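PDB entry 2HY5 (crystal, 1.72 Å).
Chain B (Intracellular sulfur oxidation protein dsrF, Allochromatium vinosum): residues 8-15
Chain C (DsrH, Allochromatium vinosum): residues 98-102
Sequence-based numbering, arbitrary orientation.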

# COMPACT_ATOMS: atom_id res chain seq x y z
N PHE B 8 -16.83 -18.25 9.35
CA PHE B 8 -15.96 -17.35 8.60
C PHE B 8 -16.18 -15.89 8.97
O PHE B 8 -17.32 -15.42 9.01
N MET B 9 -15.09 -15.17 9.22
CA MET B 9 -15.17 -13.75 9.54
C MET B 9 -14.51 -12.96 8.42
O MET B 9 -13.44 -13.32 7.94
N TYR B 10 -15.17 -11.89 7.99
CA TYR B 10 -14.63 -11.01 6.95
C TYR B 10 -14.25 -9.74 7.68
O TYR B 10 -15.13 -8.98 8.09
N LEU B 11 -12.95 -9.52 7.85
CA LEU B 11 -12.44 -8.36 8.57
C LEU B 11 -12.13 -7.17 7.66
O LEU B 11 -11.13 -7.17 6.95
N ASN B 12 -13.01 -6.17 7.69
CA ASN B 12 -12.87 -4.96 6.89
C ASN B 12 -12.31 -3.82 7.73
O ASN B 12 -12.95 -3.38 8.67
N ARG B 13 -11.13 -3.34 7.36
CA ARG B 13 -10.48 -2.27 8.12
C ARG B 13 -10.03 -1.07 7.30
O ARG B 13 -9.48 -0.12 7.86
N LYS B 14 -10.25 -1.10 5.99
CA LYS B 14 -9.82 0.01 5.15
C LYS B 14 -10.97 0.86 4.60
O LYS B 14 -12.08 0.37 4.37
N ALA B 15 -10.70 2.15 4.44
CA ALA B 15 -11.70 3.07 3.92
C ALA B 15 -11.91 2.76 2.45
O ALA B 15 -11.01 2.28 1.77
N VAL C 98 -5.63 -18.23 12.33
CA VAL C 98 -4.66 -17.18 12.04
C VAL C 98 -5.45 -15.95 11.60
O VAL C 98 -6.38 -16.06 10.80
N GLN C 99 -5.08 -14.80 12.13
CA GLN C 99 -5.76 -13.56 11.79
C GLN C 99 -4.73 -12.54 11.34
O GLN C 99 -3.87 -12.16 12.12
N ALA C 100 -4.83 -12.10 10.10
CA ALA C 100 -3.86 -11.13 9.58
C ALA C 100 -4.32 -9.69 9.75
O ALA C 100 -5.44 -9.33 9.40
N TRP C 101 -3.44 -8.86 10.31
CA TRP C 101 -3.71 -7.45 10.49
C TRP C 101 -2.84 -6.76 9.46
O TRP C 101 -1.63 -6.60 9.65
N LEU C 102 -3.46 -6.39 8.34
CA LEU C 102 -2.75 -5.76 7.24
C LEU C 102 -2.59 -4.25 7.42
O LEU C 102 -3.36 -3.51 6.77
OXT LEU C 102 -1.71 -3.83 8.20

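The strand 8-12 of DsrF and the strand 98-101 of DsrH run nearly parallel, 14° apart, but their axes come no closer than 9.5 Å. At that spacing the backbones do not pair, and side chains must fill the gap. Strand alternation sets the pattern on chain B: Met9(B), Leu11(B) and Arg13(B) send CA-to-CB toward chain C, while Phe8(B), Tyr10(B) and Asn12(B), all with chi1 in m, stay out of reach.

The two hydrophobic residues that point in both hold chi1 at t. Met9(B) continues t at chi2 and turns at chi3 (m, -79°), and its SD lies 4.2 Å from NE2 of Gln99(C), a loose van der Waals contact. Gln99(C) leaves its backbone sideways, yet chi1 and chi2 are both t, and this extended chain carries its amide across to the thioether. Leu11(B), t at chi1 and p at chi2, directs CD2 at chain C: CD2 is 4.1 Å from O of Ala100(C) and 4.4 Å from CG of Gln99(C). Ala100(C) contributes mainly backbone here, since its CB stays 6.9 Å from CD2 of Leu11(B).

Beyond the strand, the chemistry becomes polar. Arg13(B) runs m, t, p, extended at chi2, then turned by p at chi3 (55°), with chi4 at -117°, and its guanidinium arrives beside Trp101(C). Its NE is 3.6 Å from CE3 of Trp101(C). The indole edge lies over one face of the guanidinium, so this is not a face-to-face stack. Trp101(C), with chi1 m and chi2 85°, starts sideways but brings its ring nearer. NE and NH2 of Arg13(B) are hydrogen-bonded elsewhere in the structure.

NH1 of Arg13(B) faces the C-terminus of chain C, 3.8 Å from N of Leu102(C) and 4.4 Å from its OXT; the latter charge pair is too far apart for a salt bridge. A water joins NH1 to the chain C backbone, though not to OXT. It donates to O of Ala100(C) at 3.0 Å, accepts from N of Leu102(C) at 3.0 Å, and accepts a weak bond from NH1 of Arg13(B) at 3.4 Å.

Lys14(B) makes the one direct hydrogen bond, from NZ to the terminal O of Leu102(C), at 3.1 Å. Its CB points sideways; chi1 m followed by two t torsions extends the chain, and chi4 at m sets the final turn of the ammonium. The side chain of Leu102(C), m and t, also leaves sideways; its nearest atom to chain B is CB, 4.7 Å from NZ of Lys14(B), while N and O of Leu102(C) face the cations. The pattern is chi1 t side chains reaching across the gap from Met9(B), Leu11(B) and Gln99(C), then two long cations approaching a chain end, one by a direct hydrogen bond and one mainly through a water.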

# COMPACT_ATOMS: atom_id res chain seq x y z
CB PHE B 8 -16.19 -17.50 7.10
CG PHE B 8 -15.64 -18.77 6.51
CD1 PHE B 8 -15.95 -19.14 5.21
CD2 PHE B 8 -14.79 -19.58 7.25
CE1 PHE B 8 -15.43 -20.30 4.65
CE2 PHE B 8 -14.26 -20.75 6.70
CZ PHE B 8 -14.58 -21.10 5.40
CB MET B 9 -14.44 -13.41 10.85
CG MET B 9 -14.34 -11.90 11.10
SD MET B 9 -13.43 -11.39 12.58
CE MET B 9 -14.64 -11.69 13.82
CB TYR B 10 -15.70 -10.74 5.90
CG TYR B 10 -15.98 -11.94 5.03
CD1 TYR B 10 -15.22 -12.19 3.90
CD2 TYR B 10 -16.99 -12.85 5.37
CE1 TYR B 10 -15.45 -13.32 3.11
CE2 TYR B 10 -17.22 -13.98 4.59
CZ TYR B 10 -16.45 -14.20 3.46
OH TYR B 10 -16.66 -15.32 2.68
CB LEU B 11 -11.17 -8.75 9.33
CG LEU B 11 -10.45 -7.68 10.15
CD1 LEU B 11 -11.36 -7.15 11.23
CD2 LEU B 11 -9.19 -8.28 10.75
CB ASN B 12 -14.23 -4.57 6.31
CG ASN B 12 -14.71 -5.53 5.26
OD1 ASN B 12 -14.00 -5.81 4.29
ND2 ASN B 12 -15.93 -6.03 5.42
CB ARG B 13 -9.28 -2.83 8.88
CG ARG B 13 -9.63 -3.84 9.97
CD ARG B 13 -8.38 -4.35 10.67
NE ARG B 13 -7.57 -3.26 11.20
CZ ARG B 13 -6.33 -2.98 10.80
NH1 ARG B 13 -5.75 -3.73 9.86
NH2 ARG B 13 -5.67 -1.96 11.32
CB LYS B 14 -8.98 -0.52 3.99
CG LYS B 14 -7.71 -1.23 4.44
CD LYS B 14 -6.91 -1.74 3.26
CE LYS B 14 -5.71 -2.57 3.71
NZ LYS B 14 -4.76 -1.78 4.55
CB ALA B 15 -11.22 4.52 4.09
CB VAL C 98 -3.70 -17.58 10.91
CG1 VAL C 98 -2.64 -16.49 10.71
CG2 VAL C 98 -3.03 -18.92 11.24
CB GLN C 99 -6.52 -13.02 12.99
CG GLN C 99 -7.42 -11.83 12.67
CD GLN C 99 -8.29 -11.43 13.84
OE1 GLN C 99 -7.87 -10.68 14.71
NE2 GLN C 99 -9.51 -11.96 13.86
CB ALA C 100 -3.59 -11.42 8.11
CB TRP C 101 -3.32 -6.99 11.90
CG TRP C 101 -4.20 -7.57 12.96
CD1 TRP C 101 -4.06 -8.78 13.58
CD2 TRP C 101 -5.37 -6.97 13.52
NE1 TRP C 101 -5.07 -8.98 14.49
CE2 TRP C 101 -5.89 -7.88 14.47
CE3 TRP C 101 -6.04 -5.75 13.31
CZ2 TRP C 101 -7.06 -7.59 15.22
CZ3 TRP C 101 -7.19 -5.47 14.05
CH2 TRP C 101 -7.69 -6.39 14.99
CB LEU C 102 -3.48 -6.07 5.92
CG LEU C 102 -3.65 -7.59 5.69
CD1 LEU C 102 -4.38 -7.83 4.38
CD2 LEU C 102 -2.29 -8.28 5.66
O HOH W 1 -6.48 -6.72 8.36